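Local coordinates for sterol regulatory element-binding protein cleavage-activating protein (Schizosaccharomyces pombe, PDB 4YHC) that escorts the membrane-bound transcription factor precursor sre1 for processing when sterol or oxygen runs low, seen here in its WD40 domain, at residues L236-A239 / V244-I247; S273-R276 / Q281-V284; S183-R188 / D248-E253. The protein carries 9 engineered substitutions. All blocks are in the same frame, centred on the assembly; numbering follows the deposited sequence.

Contact 1: residues L236-A239 / V244-I247; sequences LFLA and VDMI
L238 and D245 face each other as a hydrogen-bonded antiparallel pair: L238 N donates a hydrogen bond to D245 O at 2.8 Å with a nearly straight N-H...O angle of 168°, and D245 N returns a bond to L238 O at 2.9 Å. Two residues along, L236 and I247 repeat the exchange, with I247 N on L236 O at 2.9 Å. The D245 carboxylate is buried and well supplied from outside the pair: OD1 meets the guanidinium of R240 in a salt bridge and S257 OG in a hydrogen bond, while OD2 takes the backbone N-H of N216. These two strands are the second and third of a four-stranded antiparallel blade of the beta-propeller, flanked by strands 226-230 and 253-259, so both have neighbours on their far edges too. F237-M246 sits between the hydrogen-bonded pairs and A239-V244 beyond L238-D245; both are non-hydrogen-bonded pairs, and their side chains share one face of the sheet. M246 leaves the backbone with CG anti to N (chi1 -180°), which lays its CG over one face of the F237 ring, 4.1 Å from the centroid, as a CH-pi contact. SD follows in an oblique Met-aromatic contact, 3.6 Å from F237 CZ, and the bend at chi3 moves only the methyl. V244 CG1 reaches the same ring differently, in its plane at the edge, and packs 3.7 Å from F237 CB. The other branch of that valine, CG2, rests against A239 CB. On the opposite face, L236 CD2 lies 4.4 Å from I247 CD1.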
ATOM      1  N   LEU A 236       8.602  -4.334 -11.282  1.00 16.01           N
ATOM      2  CA  LEU A 236       7.232  -4.783 -11.280  1.00 18.88           C
ATOM      3  C   LEU A 236       7.159  -6.278 -11.054  1.00 21.09           C
ATOM      4  O   LEU A 236       7.954  -7.051 -11.686  1.00 18.48           O
ATOM      5  CB  LEU A 236       6.616  -4.473 -12.633  1.00 18.18           C
ATOM      6  CG  LEU A 236       5.141  -4.832 -12.768  1.00 25.99           C
ATOM      7  CD1 LEU A 236       4.343  -3.789 -13.473  1.00 25.77           C
ATOM      8  CD2 LEU A 236       4.962  -6.141 -13.532  1.00 27.20           C
ATOM      9  N   PHE A 237       6.232  -6.694 -10.178  1.00 16.83           N
ATOM     10  CA  PHE A 237       6.003  -8.118  -9.883  1.00 19.14           C
ATOM     11  C   PHE A 237       4.705  -8.479 -10.645  1.00 24.59           C
ATOM     12  O   PHE A 237       3.685  -7.784 -10.515  1.00 21.70           O
ATOM     13  CB  PHE A 237       5.850  -8.401  -8.395  1.00 15.50           C
ATOM     14  CG  PHE A 237       7.100  -8.232  -7.599  1.00 22.90           C
ATOM     15  CD1 PHE A 237       7.514  -6.978  -7.182  1.00 20.72           C
ATOM     16  CD2 PHE A 237       7.860  -9.318  -7.242  1.00 15.52           C
ATOM     17  CE1 PHE A 237       8.679  -6.830  -6.471  1.00 16.89           C
ATOM     18  CE2 PHE A 237       8.990  -9.169  -6.554  1.00 18.98           C
ATOM     19  CZ  PHE A 237       9.391  -7.940  -6.131  1.00 17.81           C
ATOM     20  N   LEU A 238       4.738  -9.528 -11.475  1.00 19.16           N
ATOM     21  CA  LEU A 238       3.597 -10.040 -12.235  1.00 16.24           C
ATOM     22  C   LEU A 238       3.237 -11.429 -11.650  1.00 18.88           C
ATOM     23  O   LEU A 238       3.995 -12.331 -11.761  1.00 17.52           O
ATOM     24  CB  LEU A 238       3.973 -10.184 -13.694  1.00 22.09           C
ATOM     25  CG  LEU A 238       2.881 -10.428 -14.785  1.00 35.11           C
ATOM     26  CD1 LEU A 238       2.999 -11.789 -15.423  1.00 38.66           C
ATOM     27  CD2 LEU A 238       1.433 -10.271 -14.377  1.00 32.41           C
ATOM     28  N   ALA A 239       2.114 -11.547 -10.978  1.00 16.18           N
ATOM     29  CA  ALA A 239       1.664 -12.745 -10.353  1.00 16.24           C
ATOM     30  C   ALA A 239       0.788 -13.503 -11.348  1.00 25.41           C
ATOM     31  O   ALA A 239       0.005 -12.920 -12.056  1.00 18.28           O
ATOM     32  CB  ALA A 239       0.822 -12.435  -9.170  1.00 18.30           C
ATOM     33  N   VAL A 244       5.493 -15.787  -9.507  1.00 16.52           N
ATOM     34  CA  VAL A 244       5.540 -14.376  -9.723  1.00 16.35           C
ATOM     35  C   VAL A 244       6.830 -14.045 -10.441  1.00 18.76           C
ATOM     36  O   VAL A 244       7.897 -14.412  -9.963  1.00 17.74           O
ATOM     37  CB  VAL A 244       5.529 -13.567  -8.427  1.00 21.23           C
ATOM     38  CG1 VAL A 244       5.475 -12.073  -8.776  1.00 19.28           C
ATOM     39  CG2 VAL A 244       4.314 -13.897  -7.592  1.00 24.58           C
ATOM     40  N   ASP A 245       6.710 -13.316 -11.556  1.00 17.33           N
ATOM     41  CA  ASP A 245       7.883 -12.819 -12.297  1.00 18.90           C
ATOM     42  C   ASP A 245       8.246 -11.394 -11.861  1.00 24.97           C
ATOM     43  O   ASP A 245       7.339 -10.497 -11.791  1.00 18.46           O
ATOM     44  CB  ASP A 245       7.572 -12.845 -13.767  1.00 17.13           C
ATOM     45  CG  ASP A 245       7.267 -14.267 -14.243  1.00 20.10           C
ATOM     46  OD1 ASP A 245       7.893 -15.230 -13.759  1.00 20.38           O
ATOM     47  OD2 ASP A 245       6.398 -14.419 -15.065  1.00 22.39           O
ATOM     48  N   MET A 246       9.546 -11.227 -11.543  1.00 19.63           N
ATOM     49  CA  MET A 246      10.086  -9.993 -11.001  1.00 18.44           C
ATOM     50  C   MET A 246      10.864  -9.356 -12.159  1.00 23.24           C
ATOM     51  O   MET A 246      11.810  -9.942 -12.652  1.00 18.55           O
ATOM     52  CB  MET A 246      10.940 -10.233  -9.785  1.00 16.34           C
ATOM     53  CG  MET A 246      11.499  -8.896  -9.225  1.00 17.35           C
ATOM     54  SD  MET A 246      12.372  -9.095  -7.707  1.00 21.80           S
ATOM     55  CE  MET A 246      13.982  -9.452  -8.423  1.00 20.63           C
ATOM     56  N   ILE A 247      10.376  -8.212 -12.647  1.00 21.35           N
ATOM     57  CA  ILE A 247      10.839  -7.630 -13.874  1.00 24.98           C
ATOM     58  C   ILE A 247      11.495  -6.248 -13.628  1.00 24.61           C
ATOM     59  O   ILE A 247      10.962  -5.420 -12.881  1.00 20.17           O
ATOM     60  CB  ILE A 247       9.662  -7.473 -14.779  1.00 23.49           C
ATOM     61  CG1 ILE A 247       9.037  -8.842 -15.099  1.00 24.94           C
ATOM     62  CG2 ILE A 247      10.014  -6.680 -16.002  1.00 18.14           C
ATOM     63  CD1 ILE A 247       7.717  -8.751 -15.788  1.00 28.05           C
TER

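Contact 2: residues S273-R276 / Q281-V284; sequences SNSR and QFRV
R283, paired with R276 across the hairpin, turns its guanidinium side-on to Q281, so that both NE (2.7 Å) and NH2 (3.0 Å) of R283 bond to the single atom Q281 OE1. NE lies in the plane of that amide carbonyl and NH2 stands above it. The hairpin is formed by strands 269-278 and 281-292, and R276 and R283 are a hydrogen-bonded antiparallel pair in it: R283 N meets R276 O at 2.7 Å, and R276 N meets R283 O. Beyond them the first strand is interrupted around N274. R276 CG sits between the backbone N and the carbonyl carbon (chi1 66°), and a further bend at chi2 brings the guanidinium back along its own segment, where NH1 bonds to N274 O at 2.9 Å. On the way, one face of this guanidinium passes over R283 CB. The two guanidinium planes stand 78° apart, yet both groups reach the carboxylate of D331 in salt bridges, and R283 has a second acid in D329; these carboxylates probably offset the like charges. On the other side of the pair, S275 OG approaches the F282 ring obliquely, 3.5 Å from F282 CZ.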
ATOM      1  N   SER A 273      12.704  -5.235   2.877  1.00 15.31           N
ATOM      2  CA  SER A 273      13.293  -4.680   4.065  1.00 15.45           C
ATOM      3  C   SER A 273      14.668  -4.082   3.873  1.00 18.23           C
ATOM      4  O   SER A 273      15.438  -4.510   3.025  1.00 15.86           O
ATOM      5  CB  SER A 273      13.287  -5.685   5.204  1.00 18.99           C
ATOM      6  OG  SER A 273      14.308  -6.664   5.032  1.00 19.36           O
ATOM      7  N   ASN A 274      14.946  -3.016   4.637  1.00 15.89           N
ATOM      8  CA  ASN A 274      16.292  -2.434   4.673  1.00 18.44           C
ATOM      9  C   ASN A 274      16.809  -2.060   3.314  1.00 20.63           C
ATOM     10  O   ASN A 274      17.920  -2.419   3.004  1.00 23.72           O
ATOM     11  CB  ASN A 274      17.254  -3.392   5.369  1.00 21.70           C
ATOM     12  CG  ASN A 274      16.940  -3.517   6.845  1.00 26.94           C
ATOM     13  OD1 ASN A 274      16.362  -2.591   7.443  1.00 26.37           O
ATOM     14  ND2 ASN A 274      17.246  -4.656   7.422  1.00 26.55           N
ATOM     15  N   SER A 275      15.978  -1.393   2.513  1.00 16.24           N
ATOM     16  CA  SER A 275      16.298  -1.053   1.149  1.00 16.36           C
ATOM     17  C   SER A 275      17.558  -0.087   1.211  1.00 25.49           C
ATOM     18  O   SER A 275      17.626   0.775   2.075  1.00 17.48           O
ATOM     19  CB  SER A 275      15.124  -0.344   0.535  1.00 16.19           C
ATOM     20  OG  SER A 275      14.167  -1.325   0.194  1.00 24.96           O
ATOM     21  N   ARG A 276      18.590  -0.343   0.433  1.00 18.79           N
ATOM     22  CA  ARG A 276      19.685   0.647   0.291  1.00 19.50           C
ATOM     23  C   ARG A 276      20.232   0.486  -1.114  1.00 23.99           C
ATOM     24  O   ARG A 276      20.018  -0.576  -1.768  1.00 21.04           O
ATOM     25  CB  ARG A 276      20.748   0.493   1.383  1.00 18.69           C
ATOM     26  CG  ARG A 276      21.560  -0.809   1.341  1.00 21.00           C
ATOM     27  CD  ARG A 276      20.854  -1.960   1.999  1.00 22.10           C
ATOM     28  NE  ARG A 276      21.760  -3.029   2.412  1.00 24.55           N
ATOM     29  CZ  ARG A 276      21.354  -4.147   2.984  1.00 28.31           C
ATOM     30  NH1 ARG A 276      20.044  -4.342   3.200  1.00 21.48           N
ATOM     31  NH2 ARG A 276      22.247  -5.067   3.355  1.00 24.64           N
ATOM     32  N   GLN A 281      23.445  -0.899  -7.218  1.00 19.18           N
ATOM     33  CA  GLN A 281      22.667  -2.070  -6.762  1.00 18.73           C
ATOM     34  C   GLN A 281      21.580  -1.688  -5.785  1.00 20.79           C
ATOM     35  O   GLN A 281      21.873  -1.128  -4.712  1.00 23.77           O
ATOM     36  CB  GLN A 281      23.568  -3.040  -5.980  1.00 18.86           C
ATOM     37  CG  GLN A 281      24.674  -3.619  -6.824  1.00 26.39           C
ATOM     38  CD  GLN A 281      25.561  -4.563  -6.093  1.00 26.73           C
ATOM     39  OE1 GLN A 281      25.530  -4.700  -4.863  1.00 28.40           O
ATOM     40  NE2 GLN A 281      26.411  -5.197  -6.848  1.00 29.54           N
ATOM     41  N   PHE A 282      20.343  -2.036  -6.106  1.00 18.95           N
ATOM     42  CA  PHE A 282      19.272  -1.927  -5.140  1.00 18.45           C
ATOM     43  C   PHE A 282      19.294  -3.155  -4.252  1.00 21.93           C
ATOM     44  O   PHE A 282      18.988  -4.308  -4.689  1.00 17.86           O
ATOM     45  CB  PHE A 282      17.962  -1.690  -5.825  1.00 17.16           C
ATOM     46  CG  PHE A 282      16.859  -1.284  -4.877  1.00 19.56           C
ATOM     47  CD1 PHE A 282      16.238  -2.206  -4.106  1.00 19.46           C
ATOM     48  CD2 PHE A 282      16.449   0.033  -4.815  1.00 19.73           C
ATOM     49  CE1 PHE A 282      15.261  -1.831  -3.191  1.00 20.35           C
ATOM     50  CE2 PHE A 282      15.469   0.443  -3.903  1.00 21.28           C
ATOM     51  CZ  PHE A 282      14.904  -0.504  -3.075  1.00 22.98           C
ATOM     52  N   ARG A 283      19.659  -2.960  -3.004  1.00 17.26           N
ATOM     53  CA  ARG A 283      19.833  -4.084  -2.084  1.00 20.50           C
ATOM     54  C   ARG A 283      18.763  -4.089  -1.009  1.00 22.37           C
ATOM     55  O   ARG A 283      18.315  -3.016  -0.597  1.00 18.49           O
ATOM     56  CB  ARG A 283      21.181  -4.083  -1.420  1.00 18.59           C
ATOM     57  CG  ARG A 283      22.396  -4.085  -2.353  1.00 19.72           C
ATOM     58  CD  ARG A 283      23.642  -3.946  -1.488  1.00 18.73           C
ATOM     59  NE  ARG A 283      24.872  -3.967  -2.299  1.00 22.22           N
ATOM     60  CZ  ARG A 283      26.090  -3.632  -1.812  1.00 27.31           C
ATOM     61  NH1 ARG A 283      26.262  -3.355  -0.526  1.00 19.28           N
ATOM     62  NH2 ARG A 283      27.146  -3.699  -2.598  1.00 26.38           N
ATOM     63  N   VAL A 284      18.300  -5.293  -0.652  1.00 18.06           N
ATOM     64  CA  VAL A 284      17.361  -5.524   0.441  1.00 16.25           C
ATOM     65  C   VAL A 284      17.793  -6.665   1.299  1.00 18.83           C
ATOM     66  O   VAL A 284      18.532  -7.554   0.846  1.00 16.40           O
ATOM     67  CB  VAL A 284      15.907  -5.797  -0.100  1.00 18.25           C
ATOM     68  CG1 VAL A 284      15.490  -4.658  -0.987  1.00 15.96           C
ATOM     69  CG2 VAL A 284      15.822  -7.146  -0.836  1.00 17.59           C
TER

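Contact 3: residues S183-R188 / D248-E253; sequences SPTANR and DLKNDE. With CIT (citric acid), chain D.
R188 and L249 run alongside each other in opposing senses, the arginine's NE coming 3.8 Å from L249 CB. The flat guanidinium is sandwiched: L249 O stands over one face, near its rim, and A186 CB over the opposite face. That leaves the edge for polar partners. A citrate, probably from the crystallisation liquor, presents one carboxylate there, taking R188 NH2 on O3 at 2.7 Å and R188 NH1 on O4 at 3.0 Å. NH1 also makes a salt bridge to D234, so the arginine charge is probably balanced by both the protein and the bound acid. With a leucine in its place, the D234 carboxylate would probably lose its cationic mate and the citrate its two-pronged hold. The citrate reaches the second segment as well, its O7 hydroxyl donating to K250 O at 2.8 Å. The T185 side chain lies crosswise to that of K250, T185 OG1 lying against K250 CE at 3.7 Å, while T185 CG2 faces the citrate. K250 runs extended from CG anti to its N (chi1 177°) and bends only at the last torsion, where the amine bonds to W318 O and lies in cation-pi contact with the W318 ring. Both turns are shaped from within: S183 OG accepts from T185 N and A186 N, an ST turn and ST motif, and D248 OD1 accepts from K250 N at 2.8 Å, an Asx turn. The contact thus joins the turn before the second strand of one blade to the turn before the fourth strand of the next, an interblade contact of the WD40 beta-propeller.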
ATOM      1  N   SER A 183       9.644   6.100 -10.547  1.00 18.24           N
ATOM      2  CA  SER A 183      10.917   5.432 -10.379  1.00 20.25           C
ATOM      3  C   SER A 183      12.039   6.479 -10.482  1.00 23.42           C
ATOM      4  O   SER A 183      11.755   7.572 -10.868  1.00 24.50           O
ATOM      5  CB  SER A 183      11.069   4.361 -11.444  1.00 17.72           C
ATOM      6  OG  SER A 183      11.916   4.780 -12.516  1.00 22.76           O
ATOM      7  N   PRO A 184      13.309   6.111 -10.199  1.00 25.05           N
ATOM      8  CA  PRO A 184      14.384   7.107 -10.427  1.00 24.47           C
ATOM      9  C   PRO A 184      14.620   7.450 -11.909  1.00 31.63           C
ATOM     10  O   PRO A 184      15.157   8.504 -12.227  1.00 37.11           O
ATOM     11  CB  PRO A 184      15.596   6.443  -9.794  1.00 23.07           C
ATOM     12  CG  PRO A 184      15.036   5.502  -8.768  1.00 27.14           C
ATOM     13  CD  PRO A 184      13.848   4.924  -9.520  1.00 21.70           C
ATOM     14  N   THR A 185      14.125   6.626 -12.819  1.00 26.94           N
ATOM     15  CA  THR A 185      14.373   6.808 -14.245  1.00 28.33           C
ATOM     16  C   THR A 185      13.172   7.474 -14.889  1.00 31.44           C
ATOM     17  O   THR A 185      13.334   8.318 -15.761  1.00 33.30           O
ATOM     18  CB  THR A 185      14.774   5.459 -14.881  1.00 27.34           C
ATOM     19  OG1 THR A 185      16.053   5.062 -14.355  1.00 29.00           O
ATOM     20  CG2 THR A 185      14.859   5.535 -16.402  1.00 27.51           C
ATOM     21  N   ALA A 186      11.968   7.118 -14.477  1.00 25.13           N
ATOM     22  CA  ALA A 186      10.757   7.629 -15.147  1.00 22.08           C
ATOM     23  C   ALA A 186       9.501   7.466 -14.308  1.00 24.38           C
ATOM     24  O   ALA A 186       9.470   6.665 -13.351  1.00 24.61           O
ATOM     25  CB  ALA A 186      10.569   6.930 -16.466  1.00 20.14           C
ATOM     26  N   ASN A 187       8.478   8.265 -14.622  1.00 18.21           N
ATOM     27  CA  ASN A 187       7.130   8.008 -14.162  1.00 21.93           C
ATOM     28  C   ASN A 187       6.492   6.992 -15.050  1.00 24.16           C
ATOM     29  O   ASN A 187       6.612   7.077 -16.242  1.00 26.77           O
ATOM     30  CB  ASN A 187       6.318   9.273 -14.158  1.00 24.05           C
ATOM     31  CG  ASN A 187       6.775  10.237 -13.092  1.00 31.65           C
ATOM     32  OD1 ASN A 187       7.491   9.848 -12.154  1.00 29.35           O
ATOM     33  ND2 ASN A 187       6.236  11.469 -13.141  1.00 24.85           N
ATOM     34  N   ARG A 188       5.880   5.980 -14.452  1.00 21.33           N
ATOM     35  CA  ARG A 188       5.302   4.879 -15.208  1.00 19.21           C
ATOM     36  C   ARG A 188       3.940   4.543 -14.694  1.00 22.46           C
ATOM     37  O   ARG A 188       3.670   4.696 -13.511  1.00 19.46           O
ATOM     38  CB  ARG A 188       6.186   3.668 -15.097  1.00 24.72           C
ATOM     39  CG  ARG A 188       7.624   3.855 -15.447  1.00 16.68           C
ATOM     40  CD  ARG A 188       8.323   2.504 -15.568  1.00 20.05           C
ATOM     41  NE  ARG A 188       9.781   2.568 -15.360  1.00 19.18           N
ATOM     42  CZ  ARG A 188      10.693   2.866 -16.306  1.00 28.26           C
ATOM     43  NH1 ARG A 188      11.985   2.940 -16.017  1.00 24.10           N
ATOM     44  NH2 ARG A 188      10.316   3.146 -17.522  1.00 23.85           N
ATOM     45  N   ASP A 248      12.677  -6.050 -14.198  1.00 24.63           N
ATOM     46  CA  ASP A 248      13.392  -4.740 -14.194  1.00 21.02           C
ATOM     47  C   ASP A 248      12.818  -3.863 -15.276  1.00 23.41           C
ATOM     48  O   ASP A 248      12.944  -4.120 -16.488  1.00 20.81           O
ATOM     49  CB  ASP A 248      14.879  -4.957 -14.410  1.00 26.07           C
ATOM     50  CG  ASP A 248      15.666  -3.629 -14.657  1.00 54.24           C
ATOM     51  OD1 ASP A 248      15.178  -2.458 -14.390  1.00 43.12           O
ATOM     52  OD2 ASP A 248      16.831  -3.817 -15.120  1.00 60.65           O
ATOM     53  N   LEU A 249      12.161  -2.805 -14.883  1.00 17.26           N
ATOM     54  CA  LEU A 249      11.498  -1.986 -15.890  1.00 21.22           C
ATOM     55  C   LEU A 249      12.481  -0.990 -16.560  1.00 24.37           C
ATOM     56  O   LEU A 249      12.154  -0.369 -17.531  1.00 22.35           O
ATOM     57  CB  LEU A 249      10.387  -1.195 -15.201  1.00 23.78           C
ATOM     58  CG  LEU A 249       8.943  -1.605 -15.016  1.00 34.57           C
ATOM     59  CD1 LEU A 249       8.558  -2.936 -15.587  1.00 30.04           C
ATOM     60  CD2 LEU A 249       8.446  -1.376 -13.617  1.00 28.64           C
ATOM     61  N   LYS A 250      13.631  -0.759 -15.946  1.00 24.46           N
ATOM     62  CA  LYS A 250      14.586   0.210 -16.512  1.00 21.39           C
ATOM     63  C   LYS A 250      15.248  -0.399 -17.747  1.00 28.14           C
ATOM     64  O   LYS A 250      15.131   0.125 -18.866  1.00 24.80           O
ATOM     65  CB  LYS A 250      15.608   0.583 -15.481  1.00 19.03           C
ATOM     66  CG  LYS A 250      16.698   1.543 -15.981  1.00 26.02           C
ATOM     67  CD  LYS A 250      17.746   1.746 -14.894  1.00 29.13           C
ATOM     68  CE  LYS A 250      18.772   2.788 -15.313  1.00 31.75           C
ATOM     69  NZ  LYS A 250      19.524   2.308 -16.522  1.00 30.12           N
ATOM     70  N   ASN A 251      15.874  -1.550 -17.544  1.00 26.89           N
ATOM     71  CA  ASN A 251      16.553  -2.271 -18.637  1.00 33.02           C
ATOM     72  C   ASN A 251      15.697  -3.382 -19.292  1.00 31.10           C
ATOM     73  O   ASN A 251      16.193  -4.120 -20.078  1.00 27.99           O
ATOM     74  CB  ASN A 251      17.843  -2.857 -18.068  1.00 30.49           C
ATOM     75  CG  ASN A 251      18.714  -1.798 -17.422  1.00 37.23           C
ATOM     76  OD1 ASN A 251      19.000  -0.800 -18.054  1.00 38.06           O
ATOM     77  ND2 ASN A 251      19.097  -1.980 -16.150  1.00 27.74           N
ATOM     78  N   ASP A 252      14.393  -3.415 -19.010  0.50 31.46           N
ATOM     79  CA  ASP A 252      13.436  -4.451 -19.502  0.50 35.89           C
ATOM     80  C   ASP A 252      14.024  -5.877 -19.488  0.50 40.00           C
ATOM     81  O   ASP A 252      14.420  -6.408 -20.525  0.50 39.77           O
ATOM     82  CB  ASP A 252      12.853  -4.112 -20.890  0.50 39.82           C
ATOM     83  CG  ASP A 252      11.389  -4.596 -21.053  0.50 44.74           C
ATOM     84  OD1 ASP A 252      10.873  -5.275 -20.144  0.50 39.25           O
ATOM     85  OD2 ASP A 252      10.738  -4.302 -22.084  0.50 45.15           O
ATOM     86  N   GLU A 253      13.795  -6.549 -18.357  1.00 34.71           N
ATOM     87  CA  GLU A 253      14.576  -7.744 -18.122  1.00 28.60           C
ATOM     88  C   GLU A 253      13.944  -8.550 -17.004  1.00 29.42           C
ATOM     89  O   GLU A 253      13.707  -8.035 -15.916  1.00 21.56           O
ATOM     90  CB  GLU A 253      16.007  -7.370 -17.748  1.00 41.41           C
ATOM     91  CG  GLU A 253      16.974  -8.537 -17.759  1.00 56.92           C
ATOM     92  CD  GLU A 253      18.118  -8.325 -18.727  1.00 73.28           C
ATOM     93  OE1 GLU A 253      19.107  -9.080 -18.650  1.00 78.78           O
ATOM     94  OE2 GLU A 253      18.023  -7.403 -19.561  1.00 77.80           O
TER
HETATM   95  C1  CIT D1102      16.963   2.563 -22.016  1.00 67.62           C
HETATM   96  O1  CIT D1102      17.540   2.582 -23.093  1.00 64.75           O
HETATM   97  O2  CIT D1102      16.920   1.526 -21.271  1.00 73.77           O
HETATM   98  C2  CIT D1102      16.236   3.843 -21.630  1.00 62.79           C
HETATM   99  C3  CIT D1102      15.018   3.344 -20.863  1.00 51.19           C
HETATM  100  O7  CIT D1102      15.611   2.688 -19.754  1.00 42.96           O
HETATM  101  C4  CIT D1102      14.110   4.424 -20.338  1.00 47.30           C
HETATM  102  C5  CIT D1102      13.151   3.772 -19.373  1.00 38.93           C
HETATM  103  O3  CIT D1102      11.978   4.151 -19.398  1.00 40.98           O
HETATM  104  O4  CIT D1102      13.578   2.908 -18.587  1.00 33.59           O
HETATM  105  C6  CIT D1102      14.208   2.409 -21.737  1.00 49.08           C
HETATM  106  O5  CIT D1102      13.583   2.907 -22.682  1.00 59.27           O
HETATM  107  O6  CIT D1102      14.216   1.190 -21.567  1.00 49.12           O

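How the contacts relate
Along the chain, 183-188 comes first, in the predicted fourth WD repeat, and waits about sixty residues for 248-253 to close contact 3. Contact 1 opens and shuts within that interval: strand 235-239 turns back as 243-248, which leads straight into the loop of contact 3. The two touch where L236 CB packs on L249 CD2 at 3.7 Å. Contact 3 thus ties one blade to the next, while contact 1 holds together the middle of that next blade. Contact 2 follows in series, a local hairpin in the succeeding sheet, its centre about 17 Å from that of contact 1 and about 16 Å from that of contact 3, touching neither.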